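PDB 6AR7: lysozyme inhibitor LprI-like N-terminal domain-containing protein from Burkholderia thailandensis, which is of unknown function but, as an LprI-like protein with a signal peptide, may be an exported inhibitor of lysozyme. Local coordinates for residues R37-T42 and I46-E51. Residues are numbered along the deposited sequence; the frame is centred on the assembly and turned at random.
Sequences RDRSST and IQCMDE
Arg39 and Glu51 approach each other from opposite directions, the arginine reaching from the loop after helix 25-34 and the glutamate from helix 42-70. They form a salt bridge. Arg39 NH2 donates to the syn lone pair of Glu51 OE2 at 2.9 Å, a bent bond tilted from the guanidinium plane. A second bond, Arg39 NH1 to Glu51 OE1, looks straighter but is less certain, because NH1 is less surely placed. The two flat groups are twisted 55° apart. Chi1 of -67° sets Arg39 CG beside the backbone N and 3.8 Å from Cys48 SG; the bend at chi2 then turns the rest of the chain toward Glu51. That sulfur is bonded to Cys33 of helix 25-34. Gln47 stacks its amide over one guanidinium face, the planes 23° apart and Gln47 CD 3.5 Å above the guanidinium plane, over its centre. Its NE2 also donates a weak bond to Glu51 OE2 (3.1 Å). The side chains of Thr42 and Ile46 lie side by side, pointing the same way, one turn apart at the start of helix 42-70. There Ile46 N bonds to Thr42 O at 3.0 Å, and Thr42 CG2 touches Ile46 CD1 at 3.8 Å. Ser41 is the N-cap. The salt bridge and disulfide thus tie the loop and helix 25-34 to helix 42-70, and Glu51 probably offsets the buried arginine's charge.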
loop_
_atom_site.group_PDB
_atom_site.type_symbol
_atom_site.label_atom_id
_atom_site.label_comp_id
_atom_site.label_asym_id
_atom_site.label_seq_id
_atom_site.Cartn_x
_atom_site.Cartn_y
_atom_site.Cartn_z
ATOM N N ARG A 37 28.158 1.483 10.317
ATOM C CA ARG A 37 28.950 2.674 10.617
ATOM C C ARG A 37 28.822 3.717 9.514
ATOM O O ARG A 37 28.752 4.919 9.772
ATOM C CB ARG A 37 30.414 2.258 10.783
ATOM C CG ARG A 37 31.177 2.900 11.912
ATOM C CD ARG A 37 32.469 2.116 12.197
ATOM N NE ARG A 37 33.325 1.944 11.018
ATOM C CZ ARG A 37 33.530 0.787 10.389
ATOM N NH1 ARG A 37 32.939 -0.326 10.817
ATOM N NH2 ARG A 37 34.331 0.740 9.331
ATOM N N ASP A 38 28.799 3.264 8.265
ATOM C CA ASP A 38 28.764 4.186 7.136
ATOM C C ASP A 38 27.345 4.560 6.738
ATOM O O ASP A 38 27.153 5.196 5.700
ATOM C CB ASP A 38 29.541 3.592 5.939
ATOM C CG ASP A 38 28.899 2.306 5.378
ATOM O OD1 ASP A 38 28.056 1.705 6.073
ATOM O OD2 ASP A 38 29.276 1.866 4.269
ATOM N N ARG A 39 26.343 4.214 7.562
ATOM C CA ARG A 39 24.953 4.552 7.275
ATOM C C ARG A 39 24.283 5.283 8.436
ATOM O O ARG A 39 23.052 5.344 8.485
ATOM C CB ARG A 39 24.147 3.295 6.909
ATOM C CG ARG A 39 24.556 2.641 5.575
ATOM C CD ARG A 39 24.160 3.486 4.358
ATOM N NE ARG A 39 24.599 2.883 3.094
ATOM C CZ ARG A 39 23.894 1.974 2.421
ATOM N NH1 ARG A 39 22.718 1.564 2.893
ATOM N NH2 ARG A 39 24.363 1.467 1.281
ATOM N N SER A 40 25.066 5.833 9.373
ATOM C CA SER A 40 24.493 6.455 10.563
ATOM C C SER A 40 23.841 7.800 10.267
ATOM O O SER A 40 22.919 8.207 10.987
ATOM C CB SER A 40 25.568 6.603 11.630
ATOM O OG SER A 40 26.617 7.414 11.145
ATOM N N SER A 41 24.277 8.492 9.217
ATOM C CA SER A 41 23.674 9.773 8.866
ATOM C C SER A 41 22.224 9.573 8.429
ATOM O O SER A 41 21.803 8.464 8.088
ATOM C CB SER A 41 24.459 10.453 7.734
ATOM O OG SER A 41 24.130 9.870 6.463
ATOM N N THR A 42 21.462 10.676 8.426
ATOM C CA THR A 42 20.076 10.619 7.966
ATOM C C THR A 42 19.989 10.137 6.525
ATOM O O THR A 42 19.098 9.351 6.179
ATOM C CB THR A 42 19.412 11.988 8.091
ATOM O OG1 THR A 42 19.306 12.331 9.473
ATOM C CG2 THR A 42 18.005 11.959 7.459
ATOM N N ILE A 46 18.029 6.650 5.314
ATOM C CA ILE A 46 17.057 6.691 4.229
ATOM C C ILE A 46 17.510 5.796 3.089
ATOM O O ILE A 46 16.693 5.130 2.435
ATOM C CB ILE A 46 16.840 8.157 3.787
ATOM C CG1 ILE A 46 16.093 8.912 4.894
ATOM C CG2 ILE A 46 16.060 8.240 2.464
ATOM C CD1 ILE A 46 15.936 10.399 4.651
ATOM N N GLN A 47 18.821 5.750 2.845
ATOM C CA GLN A 47 19.327 4.860 1.809
ATOM C C GLN A 47 19.089 3.397 2.175
ATOM O O GLN A 47 18.759 2.588 1.305
ATOM C CB GLN A 47 20.814 5.112 1.555
ATOM C CG GLN A 47 21.322 4.391 0.316
ATOM C CD GLN A 47 22.824 4.534 0.122
ATOM O OE1 GLN A 47 23.464 5.410 0.705
ATOM N NE2 GLN A 47 23.392 3.666 -0.703
ATOM N N CYS A 48 19.279 3.026 3.443
ATOM C CA CYS A 48 18.943 1.655 3.830
ATOM C C CYS A 48 17.480 1.356 3.521
ATOM O O CYS A 48 17.153 0.287 2.989
ATOM C CB CYS A 48 19.218 1.424 5.303
ATOM S SG CYS A 48 20.951 1.374 5.816
HETATM N N MSE A 49 16.590 2.303 3.818
HETATM C CA MSE A 49 15.168 2.073 3.611
HETATM C C MSE A 49 14.857 2.011 2.139
HETATM O O MSE A 49 14.044 1.190 1.718
HETATM C CB MSE A 49 14.343 3.173 4.301
HETATM C CG MSE A 49 14.661 3.240 5.771
HETATM SE SE MSE A 49 13.991 4.910 6.647
HETATM C CE MSE A 49 12.154 4.383 6.363
ATOM N N ASP A 50 15.512 2.876 1.353
ATOM C CA ASP A 50 15.299 2.843 -0.088
ATOM C C ASP A 50 15.792 1.523 -0.688
ATOM O O ASP A 50 15.162 0.983 -1.606
ATOM C CB ASP A 50 15.982 4.044 -0.755
ATOM C CG ASP A 50 15.251 5.372 -0.488
ATOM O OD1 ASP A 50 14.052 5.354 -0.129
ATOM O OD2 ASP A 50 15.880 6.438 -0.645
ATOM N N GLU A 51 16.903 0.986 -0.185
ATOM C CA GLU A 51 17.382 -0.309 -0.675
ATOM C C GLU A 51 16.400 -1.425 -0.313
ATOM O O GLU A 51 16.139 -2.322 -1.123
ATOM C CB GLU A 51 18.774 -0.600 -0.106
ATOM C CG GLU A 51 19.894 0.171 -0.817
ATOM C CD GLU A 51 21.162 0.282 0.006
ATOM O OE1 GLU A 51 21.181 -0.222 1.147
ATOM O OE2 GLU A 51 22.145 0.887 -0.489
#